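Local coordinates for 2-methyl-3-hydroxypyridine-5-carboxylic acid oxygenase (PDB 3ALJ), which probably uses its bound FAD to oxygenate and open the ring of 2-methyl-3-hydroxypyridine-5-carboxylic acid, a step in vitamin B6 breakdown, at residues R181-R186 / S215-N220; P185-E190 / E253-E258. One frame throughout, in Å; residues are numbered along the deposited sequence.

How the interactions relate
Both contacts start from the end of strand 170-185 and share Pro185 and Arg186; the centres of interaction 1 and interaction 2 lie about 9 Å apart. Arg186 sends its side chain into interaction 1, against 215-220, while its carbonyl oxygen meets Cys255 SG in interaction 2. Val184 bridges the two as well, Val184 CG1 packing 4.0 Å from Cys255 O. The flavin is met four residues before the end of the strand, at Arg181: Arg181 NH1 is 3.3 Å from FAD C7. Interaction 1, about 17 Å from the chain centre by its own centre, is thus the inner contact, and interaction 2, at about 26 Å, the peripheral one.

Interaction 1: residues R181-R186 / S215-N220; sequences RLIVPR and SPCNEN. With FAD (flavin-adenine dinucleotide), chain B.
Two hydrogen bonds tie Arg186 to the loop after strand 211-216. Arg186 NH1 donates to Asn218 O (2.8 Å) along a nearly straight path (165° at the hydrogen); the acceptor lies in the guanidinium plane, although the donor stands above the carbonyl plane. Arg186 N gives a longer bond to Asn220 O, 3.2 Å, and the same oxygen receives a CA-H...O contact from Pro185 CA at 3.4 Å. NH2 turns to Asp197 in a salt bridge, which gives the guanidinium a second polar hold.

The loop is shaped by an Asx turn, Asn218 OD1 accepting from Asn220 N at 2.9 Å; OD1 also takes the amide of Glu221, where the next strand of the mixed sheet starts. That strand, 221-228, lies between 211-216 and 170-185, so Arg186, just after 170-185, reaches past 221-228 to the turn of the 211-216/221-228 hairpin.

Van der Waals packing completes it. Pro216 CB sits over the centre of one guanidinium face, 3.6 Å from Arg186 CZ, because bends at chi2 (-78°) and chi3 fold the arginine back across the proline. The apolar pair Ile183 CD1 and Cys217 SG meets more loosely, at 4.3 Å. Farther back on strand 170-185, the guanidinium of Arg181 has the flavin methyl C7M over the centre of one face.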
ATOM      1  N   ARG A 181      -8.676  -6.123  -9.185  1.00 10.58           N
ATOM      2  CA  ARG A 181      -8.123  -6.888  -8.060  1.00 10.46           C
ATOM      3  C   ARG A 181      -9.283  -7.522  -7.279  1.00 11.94           C
ATOM      4  O   ARG A 181     -10.262  -6.849  -6.953  1.00 12.91           O
ATOM      5  CB  ARG A 181      -7.357  -5.904  -7.173  1.00 11.03           C
ATOM      6  CG  ARG A 181      -6.062  -5.332  -7.747  1.00 11.31           C
ATOM      7  CD  ARG A 181      -5.472  -4.337  -6.823  1.00 11.44           C
ATOM      8  NE  ARG A 181      -6.248  -3.102  -6.895  1.00 13.29           N
ATOM      9  CZ  ARG A 181      -6.051  -2.085  -6.076  1.00 15.44           C
ATOM     10  NH1 ARG A 181      -5.079  -2.092  -5.188  1.00 12.88           N
ATOM     11  NH2 ARG A 181      -6.825  -1.003  -6.233  1.00 15.13           N
ATOM     12  N   LEU A 182      -9.140  -8.818  -7.024  1.00  9.57           N
ATOM     13  CA  LEU A 182     -10.240  -9.554  -6.407  1.00 10.38           C
ATOM     14  C   LEU A 182      -9.671 -10.605  -5.455  1.00 11.94           C
ATOM     15  O   LEU A 182      -8.528 -11.069  -5.566  1.00 10.59           O
ATOM     16  CB  LEU A 182     -11.031 -10.368  -7.461  1.00 13.02           C
ATOM     17  CG  LEU A 182     -11.408  -9.623  -8.709  1.00 17.43           C
ATOM     18  CD1 LEU A 182     -11.952 -10.430  -9.853  1.00 15.73           C
ATOM     19  CD2 LEU A 182     -12.515  -8.670  -8.360  1.00 20.54           C
ATOM     20  N   ILE A 183     -10.518 -10.968  -4.451  1.00 10.38           N
ATOM     21  CA  ILE A 183     -10.337 -12.134  -3.609  1.00 10.59           C
ATOM     22  C   ILE A 183     -11.310 -13.181  -4.003  1.00 13.14           C
ATOM     23  O   ILE A 183     -12.560 -12.919  -4.037  1.00 15.55           O
ATOM     24  CB  ILE A 183     -10.433 -11.789  -2.105  1.00  9.72           C
ATOM     25  CG1 ILE A 183      -9.526 -10.625  -1.641  1.00 12.33           C
ATOM     26  CG2 ILE A 183     -10.220 -13.036  -1.258  1.00 11.16           C
ATOM     27  CD1 ILE A 183      -7.969 -10.882  -1.916  1.00 11.17           C
ATOM     28  N   VAL A 184     -10.786 -14.375  -4.269  1.00 11.96           N
ATOM     29  CA  VAL A 184     -11.597 -15.585  -4.555  1.00 13.42           C
ATOM     30  C   VAL A 184     -11.088 -16.729  -3.689  1.00 12.85           C
ATOM     31  O   VAL A 184     -10.022 -16.702  -3.074  1.00 11.99           O
ATOM     32  CB  VAL A 184     -11.560 -15.993  -6.051  1.00 13.80           C
ATOM     33  CG1 VAL A 184     -12.145 -14.827  -6.869  1.00 15.20           C
ATOM     34  CG2 VAL A 184     -10.100 -16.261  -6.496  1.00 14.97           C
ATOM     35  N   PRO A 185     -11.860 -17.808  -3.554  1.00 14.48           N
ATOM     36  CA  PRO A 185     -11.356 -19.010  -2.916  1.00 13.71           C
ATOM     37  C   PRO A 185     -10.130 -19.593  -3.627  1.00 13.49           C
ATOM     38  O   PRO A 185      -9.989 -19.399  -4.860  1.00 16.40           O
ATOM     39  CB  PRO A 185     -12.583 -19.999  -3.004  1.00 15.83           C
ATOM     40  CG  PRO A 185     -13.717 -19.156  -3.266  1.00 17.98           C
ATOM     41  CD  PRO A 185     -13.229 -17.975  -4.088  1.00 15.95           C
ATOM     42  N   ARG A 186      -9.257 -20.221  -2.835  1.00 14.57           N
ATOM     43  CA  ARG A 186      -8.076 -20.864  -3.407  1.00 14.18           C
ATOM     44  C   ARG A 186      -8.354 -21.939  -4.470  1.00 16.59           C
ATOM     45  O   ARG A 186      -7.570 -22.057  -5.399  1.00 16.90           O
ATOM     46  CB  ARG A 186      -7.255 -21.482  -2.312  1.00 15.39           C
ATOM     47  CG  ARG A 186      -6.612 -20.430  -1.338  1.00 16.03           C
ATOM     48  CD  ARG A 186      -5.359 -19.730  -1.925  1.00 15.40           C
ATOM     49  NE  ARG A 186      -4.320 -20.620  -2.419  1.00 17.66           N
ATOM     50  CZ  ARG A 186      -3.346 -21.133  -1.692  1.00 14.99           C
ATOM     51  NH1 ARG A 186      -3.161 -20.901  -0.375  1.00 19.56           N
ATOM     52  NH2 ARG A 186      -2.460 -21.881  -2.324  1.00 22.21           N
ATOM     53  N   SER A 215      -1.729 -14.517  -6.300  1.00  9.19           N
ATOM     54  CA  SER A 215      -1.147 -14.118  -5.012  1.00  8.87           C
ATOM     55  C   SER A 215      -1.880 -14.773  -3.826  1.00  9.16           C
ATOM     56  O   SER A 215      -2.880 -14.249  -3.292  1.00  9.75           O
ATOM     57  CB  SER A 215      -1.256 -12.603  -4.833  1.00  7.93           C
ATOM     58  OG  SER A 215      -0.571 -11.976  -5.948  1.00  8.22           O
ATOM     59  N   PRO A 216      -1.461 -15.985  -3.427  1.00  7.60           N
ATOM     60  CA  PRO A 216      -2.201 -16.611  -2.267  1.00  8.38           C
ATOM     61  C   PRO A 216      -2.031 -15.838  -1.000  1.00  7.74           C
ATOM     62  O   PRO A 216      -0.877 -15.523  -0.571  1.00 11.09           O
ATOM     63  CB  PRO A 216      -1.609 -18.066  -2.168  1.00  9.43           C
ATOM     64  CG  PRO A 216      -1.027 -18.274  -3.618  1.00 10.47           C
ATOM     65  CD  PRO A 216      -0.458 -16.878  -4.024  1.00 10.07           C
ATOM     66  N   CYS A 217      -3.139 -15.687  -0.262  1.00  9.29           N
ATOM     67  CA  CYS A 217      -3.113 -14.913   0.986  1.00  8.27           C
ATOM     68  C   CYS A 217      -3.028 -15.838   2.193  1.00  9.63           C
ATOM     69  O   CYS A 217      -2.572 -15.371   3.232  1.00 12.05           O
ATOM     70  CB  CYS A 217      -4.420 -14.051   1.092  1.00  9.28           C
ATOM     71  SG  CYS A 217      -4.476 -12.690  -0.117  1.00 10.36           S
ATOM     72  N   ASN A 218      -3.608 -17.018   2.086  1.00 10.96           N
ATOM     73  CA  ASN A 218      -3.730 -17.985   3.249  1.00 11.99           C
ATOM     74  C   ASN A 218      -4.391 -19.212   2.642  1.00 13.95           C
ATOM     75  O   ASN A 218      -4.636 -19.291   1.397  1.00 15.61           O
ATOM     76  CB  ASN A 218      -4.535 -17.387   4.461  1.00 12.51           C
ATOM     77  CG  ASN A 218      -5.827 -16.790   4.030  1.00 10.49           C
ATOM     78  OD1 ASN A 218      -6.637 -17.480   3.412  1.00 12.45           O
ATOM     79  ND2 ASN A 218      -6.064 -15.502   4.292  1.00 13.37           N
ATOM     80  N   GLU A 219      -4.764 -20.165   3.479  1.00 17.11           N
ATOM     81  CA  GLU A 219      -5.323 -21.398   2.990  0.50 18.81           C
ATOM     82  C   GLU A 219      -6.669 -21.218   2.300  1.00 18.15           C
ATOM     83  O   GLU A 219      -7.067 -22.104   1.522  1.00 18.73           O
ATOM     84  CB  GLU A 219      -5.352 -22.434   4.175  0.50 18.99           C
ATOM     85  CG  GLU A 219      -6.129 -21.990   5.459  0.50 22.61           C
ATOM     86  CD  GLU A 219      -5.564 -20.739   6.244  0.50 28.05           C
ATOM     87  OE1 GLU A 219      -4.364 -20.389   6.179  0.50 23.82           O
ATOM     88  OE2 GLU A 219      -6.357 -20.122   7.005  0.50 34.91           O
ATOM     89  N   ASN A 220      -7.354 -20.125   2.575  1.00 15.03           N
ATOM     90  CA  ASN A 220      -8.772 -19.915   2.106  1.00 16.89           C
ATOM     91  C   ASN A 220      -8.843 -18.937   0.979  1.00 16.37           C
ATOM     92  O   ASN A 220      -9.719 -19.107   0.095  1.00 19.54           O
ATOM     93  CB  ASN A 220      -9.605 -19.423   3.283  1.00 20.29           C
ATOM     94  CG  ASN A 220      -9.785 -20.523   4.354  1.00 25.66           C
ATOM     95  OD1 ASN A 220      -9.903 -21.694   3.986  1.00 27.10           O
ATOM     96  ND2 ASN A 220      -9.691 -20.165   5.610  1.00 31.58           N
TER
HETATM   97  PA  FAD B 380      -5.306   5.411   1.577  1.00 10.38           P
HETATM   98  O1A FAD B 380      -5.075   3.944   1.768  1.00 15.26           O
HETATM   99  O2A FAD B 380      -5.886   5.881   0.374  1.00 12.17           O
HETATM  100  O5B FAD B 380      -6.182   5.873   2.819  1.00  9.44           O
HETATM  101  C5B FAD B 380      -6.635   7.261   2.948  1.00  8.28           C
HETATM  102  C4B FAD B 380      -7.817   7.118   3.885  1.00  8.40           C
HETATM  103  O4B FAD B 380      -8.202   8.523   4.078  1.00 10.53           O
HETATM  104  C3B FAD B 380      -9.017   6.464   3.308  1.00  9.09           C
HETATM  105  O3B FAD B 380      -9.610   5.543   4.245  1.00 10.15           O
HETATM  106  C2B FAD B 380      -9.941   7.670   2.904  1.00  8.38           C
HETATM  107  O2B FAD B 380     -11.343   7.354   2.945  1.00 10.44           O
HETATM  108  C1B FAD B 380      -9.677   8.671   3.981  1.00 10.97           C
HETATM  109  N9A FAD B 380      -9.792  10.032   3.565  1.00  7.95           N
HETATM  110  C8A FAD B 380      -9.603  10.594   2.322  1.00  9.44           C
HETATM  111  N7A FAD B 380      -9.730  11.929   2.361  1.00  8.88           N
HETATM  112  C5A FAD B 380     -10.023  12.242   3.679  1.00  7.74           C
HETATM  113  C6A FAD B 380     -10.171  13.457   4.344  1.00  8.54           C
HETATM  114  N6A FAD B 380     -10.118  14.645   3.653  1.00 11.67           N
HETATM  115  N1A FAD B 380     -10.409  13.395   5.656  1.00  8.90           N
HETATM  116  C2A FAD B 380     -10.511  12.244   6.330  1.00 10.88           C
HETATM  117  N3A FAD B 380     -10.337  11.020   5.753  1.00  8.54           N
HETATM  118  C4A FAD B 380     -10.063  11.063   4.420  1.00  7.54           C
HETATM  119  N1  FAD B 380       1.206  -0.961  -1.689  1.00  8.22           N
HETATM  120  C2  FAD B 380       1.906  -1.910  -1.094  1.00  7.88           C
HETATM  121  O2  FAD B 380       2.641  -1.701  -0.116  1.00  8.74           O
HETATM  122  N3  FAD B 380       1.850  -3.218  -1.575  1.00  7.26           N
HETATM  123  C4  FAD B 380       1.035  -3.568  -2.653  1.00  7.47           C
HETATM  124  O4  FAD B 380       0.901  -4.812  -2.954  1.00  7.57           O
HETATM  125  C4X FAD B 380       0.330  -2.546  -3.265  1.00  8.26           C
HETATM  126  N5  FAD B 380      -0.434  -2.828  -4.450  1.00  8.98           N
HETATM  127  C5X FAD B 380      -1.078  -1.788  -5.095  1.00  7.90           C
HETATM  128  C6  FAD B 380      -1.746  -2.006  -6.313  1.00  8.79           C
HETATM  129  C7  FAD B 380      -2.441  -0.992  -6.920  1.00  9.72           C
HETATM  130  C7M FAD B 380      -3.182  -1.276  -8.258  1.00 12.08           C
HETATM  131  C8  FAD B 380      -2.437   0.279  -6.385  1.00  9.53           C
HETATM  132  C8M FAD B 380      -3.175   1.458  -7.059  1.00 10.79           C
HETATM  133  C9  FAD B 380      -1.770   0.514  -5.174  1.00  9.82           C
HETATM  134  C9A FAD B 380      -1.039  -0.517  -4.534  1.00  8.56           C
HETATM  135  N10 FAD B 380      -0.297  -0.289  -3.293  1.00  7.47           N
HETATM  136  C10 FAD B 380       0.400  -1.287  -2.723  1.00  6.57           C
HETATM  137  C1' FAD B 380      -0.253   1.136  -2.712  1.00  7.84           C
HETATM  138  C2' FAD B 380      -1.248   1.235  -1.564  1.00  6.49           C
HETATM  139  O2' FAD B 380      -2.562   0.874  -2.041  1.00  8.06           O
HETATM  140  C3' FAD B 380      -1.347   2.701  -1.103  1.00  7.89           C
HETATM  141  O3' FAD B 380      -0.001   3.292  -1.250  1.00  7.45           O
HETATM  142  C4' FAD B 380      -1.710   2.872   0.314  1.00  7.60           C
HETATM  143  O4' FAD B 380      -3.053   2.334   0.472  1.00 11.17           O
HETATM  144  C5' FAD B 380      -1.774   4.311   0.707  1.00  8.62           C
HETATM  145  O5' FAD B 380      -2.158   4.393   2.076  1.00  7.55           O
HETATM  146  P   FAD B 380      -2.609   5.812   2.607  1.00  8.20           P
HETATM  147  O1P FAD B 380      -3.003   5.588   4.005  1.00  8.91           O
HETATM  148  O2P FAD B 380      -1.608   6.879   2.290  1.00  9.09           O
HETATM  149  O3P FAD B 380      -3.898   6.191   1.707  1.00  8.10           O

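Interaction 2: residues P185-E190 / E253-E258; sequences PRMKKE and EPCLIE
Met187 lays its side chain against Pro254 and Cys255, joining the turn that follows strand 170-185 to the first turn of helix 253-260. This is a turn and the weakly bonded helix after it, packed on helix 253-260 at the periphery of the seven-stranded mixed sheet, away from the flavin. The backbones come closest at Met187 and Cys255, whose CA atoms are 6.3 Å apart, with Glu190 and Pro254 almost as near.

The apolar contacts centre on two neighbouring residues of helix 253-260. Met187 CB touches both Pro254 CB and Cys255 SG, each at 4.0 Å. CG lies beside the backbone N (chi1 -47°), and further bends at chi2 and chi3 curl the thioether over the helix surface, so that Met187 SD reaches Glu258 CG at 4.1 Å. The Met187 backbone has positive phi and psi, a left-handed conformation at the point where the chain leaves the strand and turns into the weak helix. Within that helix, Glu190 CB meets Pro254 CB at 3.8 Å. Leu191 continues the same surface, touching Pro254 and Cys255.

The aliphatic part of Glu258 provides a second patch. Glu258 CB meets Pro185 CD at 3.8 Å, and the two side chains cross at about a right angle, as do those of Met187 and Glu258. The carboxylate is engaged separately, OE1 in a salt bridge to Lys261; CB and CG are the atoms that touch Pro185 and Met187.

Backbone oxygens of 185-190 also lie against the helix. Glu190 O lies 3.7 Å from Pro254 CG, with the ring beside the C=O bond and not ahead of it. Cys255, with SG beside its own backbone N (chi1 -61°), points its sulfur at the turn between Pro185 and Met187, where Cys255 SG lies 3.5 Å from Arg186 O.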
ATOM      1  N   PRO A 185     -11.860 -17.808  -3.554  1.00 14.48           N
ATOM      2  CA  PRO A 185     -11.356 -19.010  -2.916  1.00 13.71           C
ATOM      3  C   PRO A 185     -10.130 -19.593  -3.627  1.00 13.49           C
ATOM      4  O   PRO A 185      -9.989 -19.399  -4.860  1.00 16.40           O
ATOM      5  CB  PRO A 185     -12.583 -19.999  -3.004  1.00 15.83           C
ATOM      6  CG  PRO A 185     -13.717 -19.156  -3.266  1.00 17.98           C
ATOM      7  CD  PRO A 185     -13.229 -17.975  -4.088  1.00 15.95           C
ATOM      8  N   ARG A 186      -9.257 -20.221  -2.835  1.00 14.57           N
ATOM      9  CA  ARG A 186      -8.076 -20.864  -3.407  1.00 14.18           C
ATOM     10  C   ARG A 186      -8.354 -21.939  -4.470  1.00 16.59           C
ATOM     11  O   ARG A 186      -7.570 -22.057  -5.399  1.00 16.90           O
ATOM     12  CB  ARG A 186      -7.255 -21.482  -2.312  1.00 15.39           C
ATOM     13  CG  ARG A 186      -6.612 -20.430  -1.338  1.00 16.03           C
ATOM     14  CD  ARG A 186      -5.359 -19.730  -1.925  1.00 15.40           C
ATOM     15  NE  ARG A 186      -4.320 -20.620  -2.419  1.00 17.66           N
ATOM     16  CZ  ARG A 186      -3.346 -21.133  -1.692  1.00 14.99           C
ATOM     17  NH1 ARG A 186      -3.161 -20.901  -0.375  1.00 19.56           N
ATOM     18  NH2 ARG A 186      -2.460 -21.881  -2.324  1.00 22.21           N
ATOM     19  N   MET A 187      -9.453 -22.705  -4.300  1.00 17.21           N
ATOM     20  CA  MET A 187      -9.781 -23.824  -5.194  1.00 17.72           C
ATOM     21  C   MET A 187      -8.569 -24.736  -5.389  1.00 19.06           C
ATOM     22  O   MET A 187      -8.334 -25.195  -6.512  1.00 18.69           O
ATOM     23  CB  MET A 187     -10.284 -23.313  -6.560  1.00 16.80           C
ATOM     24  CG  MET A 187     -11.381 -22.182  -6.500  1.00 21.79           C
ATOM     25  SD  MET A 187     -12.795 -22.751  -5.542  1.00 22.62           S
ATOM     26  CE  MET A 187     -13.559 -23.932  -6.762  1.00 24.54           C
ATOM     27  N   LYS A 188      -7.807 -24.980  -4.328  1.00 21.72           N
ATOM     28  CA  LYS A 188      -6.459 -25.499  -4.595  0.50 22.85           C
ATOM     29  C   LYS A 188      -6.555 -26.909  -5.187  1.00 24.66           C
ATOM     30  O   LYS A 188      -5.779 -27.194  -6.121  1.00 26.80           O
ATOM     31  CB  LYS A 188      -5.516 -25.413  -3.373  0.50 22.23           C
ATOM     32  CG  LYS A 188      -3.994 -25.709  -3.635  0.50 22.68           C
ATOM     33  CD  LYS A 188      -3.229 -25.588  -2.313  0.50 21.83           C
ATOM     34  CE  LYS A 188      -1.890 -26.196  -2.338  0.50 24.55           C
ATOM     35  NZ  LYS A 188      -1.320 -26.140  -0.938  0.50 22.35           N
ATOM     36  N   LYS A 189      -7.502 -27.734  -4.719  1.00 25.21           N
ATOM     37  CA  LYS A 189      -7.648 -29.110  -5.196  1.00 28.10           C
ATOM     38  C   LYS A 189      -7.964 -29.034  -6.690  1.00 26.29           C
ATOM     39  O   LYS A 189      -7.397 -29.807  -7.494  1.00 26.44           O
ATOM     40  CB  LYS A 189      -8.783 -29.816  -4.398  1.00 28.55           C
ATOM     41  CG  LYS A 189      -9.279 -31.171  -4.999  1.00 37.06           C
ATOM     42  CD  LYS A 189     -10.742 -31.071  -5.512  1.00 45.03           C
ATOM     43  CE  LYS A 189     -11.132 -32.280  -6.409  1.00 49.72           C
ATOM     44  NZ  LYS A 189     -10.556 -32.071  -7.796  1.00 52.55           N
ATOM     45  N   GLU A 190      -8.905 -28.148  -7.078  1.00 25.15           N
ATOM     46  CA  GLU A 190      -9.369 -28.065  -8.459  1.00 19.64           C
ATOM     47  C   GLU A 190      -8.284 -27.538  -9.422  1.00 20.92           C
ATOM     48  O   GLU A 190      -8.352 -27.742 -10.594  1.00 21.15           O
ATOM     49  CB  GLU A 190     -10.590 -27.181  -8.551  1.00 22.53           C
ATOM     50  CG  GLU A 190     -11.767 -27.722  -7.809  1.00 25.44           C
ATOM     51  CD  GLU A 190     -11.937 -27.149  -6.412  1.00 30.88           C
ATOM     52  OE1 GLU A 190     -10.993 -26.908  -5.581  1.00 26.27           O
ATOM     53  OE2 GLU A 190     -13.128 -26.912  -6.139  1.00 43.13           O
ATOM     54  N   GLU A 253      -8.966 -21.633 -14.520  1.00 13.23           N
ATOM     55  CA  GLU A 253     -10.409 -21.601 -14.695  1.00 14.23           C
ATOM     56  C   GLU A 253     -11.217 -21.805 -13.408  1.00 12.81           C
ATOM     57  O   GLU A 253     -12.162 -21.033 -13.207  1.00 13.85           O
ATOM     58  CB  GLU A 253     -10.843 -22.627 -15.755  1.00 14.92           C
ATOM     59  CG  GLU A 253     -12.381 -22.685 -15.922  1.00 14.61           C
ATOM     60  CD  GLU A 253     -12.716 -23.639 -17.096  1.00 20.57           C
ATOM     61  OE1 GLU A 253     -11.899 -24.547 -17.395  1.00 20.31           O
ATOM     62  OE2 GLU A 253     -13.738 -23.387 -17.775  1.00 22.41           O
ATOM     63  N   PRO A 254     -10.897 -22.723 -12.494  1.00 13.07           N
ATOM     64  CA  PRO A 254     -11.758 -22.860 -11.254  1.00 13.47           C
ATOM     65  C   PRO A 254     -11.863 -21.526 -10.457  1.00 12.60           C
ATOM     66  O   PRO A 254     -12.970 -21.058 -10.109  1.00 14.39           O
ATOM     67  CB  PRO A 254     -11.072 -23.956 -10.465  1.00 14.40           C
ATOM     68  CG  PRO A 254     -10.293 -24.767 -11.565  1.00 15.80           C
ATOM     69  CD  PRO A 254      -9.830 -23.725 -12.571  1.00 15.53           C
ATOM     70  N   CYS A 255     -10.710 -20.825 -10.344  1.00 11.77           N
ATOM     71  CA  CYS A 255     -10.700 -19.501  -9.675  1.00 11.46           C
ATOM     72  C   CYS A 255     -11.324 -18.422 -10.491  1.00 10.66           C
ATOM     73  O   CYS A 255     -11.988 -17.553  -9.837  1.00 13.47           O
ATOM     74  CB  CYS A 255      -9.216 -19.155  -9.415  1.00 12.93           C
ATOM     75  SG  CYS A 255      -8.350 -20.348  -8.330  1.00 14.53           S
ATOM     76  N   LEU A 256     -11.138 -18.397 -11.809  1.00 12.00           N
ATOM     77  CA  LEU A 256     -11.741 -17.405 -12.658  1.00 11.21           C
ATOM     78  C   LEU A 256     -13.289 -17.516 -12.655  1.00 11.78           C
ATOM     79  O   LEU A 256     -13.974 -16.487 -12.710  1.00 12.61           O
ATOM     80  CB  LEU A 256     -11.191 -17.378 -14.056  1.00 12.41           C
ATOM     81  CG  LEU A 256      -9.674 -16.982 -14.112  1.00 11.60           C
ATOM     82  CD1 LEU A 256      -9.139 -17.398 -15.506  1.00 12.91           C
ATOM     83  CD2 LEU A 256      -9.563 -15.531 -13.853  1.00 13.44           C
ATOM     84  N   ILE A 257     -13.791 -18.759 -12.566  1.00 13.19           N
ATOM     85  CA  ILE A 257     -15.261 -18.891 -12.524  1.00 12.91           C
ATOM     86  C   ILE A 257     -15.731 -18.225 -11.237  1.00 12.85           C
ATOM     87  O   ILE A 257     -16.763 -17.521 -11.262  1.00 15.13           O
ATOM     88  CB  ILE A 257     -15.614 -20.411 -12.585  1.00 16.28           C
ATOM     89  CG1 ILE A 257     -15.429 -20.885 -14.033  1.00 15.73           C
ATOM     90  CG2 ILE A 257     -17.089 -20.667 -12.077  1.00 15.06           C
ATOM     91  CD1 ILE A 257     -15.485 -22.432 -14.175  1.00 18.81           C
ATOM     92  N   GLU A 258     -15.023 -18.404 -10.086  1.00 12.22           N
ATOM     93  CA  GLU A 258     -15.427 -17.711  -8.849  1.00 13.93           C
ATOM     94  C   GLU A 258     -15.299 -16.213  -9.006  1.00 14.69           C
ATOM     95  O   GLU A 258     -16.180 -15.431  -8.579  1.00 15.69           O
ATOM     96  CB  GLU A 258     -14.682 -18.172  -7.608  1.00 13.60           C
ATOM     97  CG  GLU A 258     -14.768 -19.732  -7.458  1.00 17.60           C
ATOM     98  CD  GLU A 258     -16.223 -20.192  -7.280  1.00 28.07           C
ATOM     99  OE1 GLU A 258     -16.986 -19.489  -6.610  1.00 23.16           O
ATOM    100  OE2 GLU A 258     -16.602 -21.248  -7.913  1.00 27.96           O
TER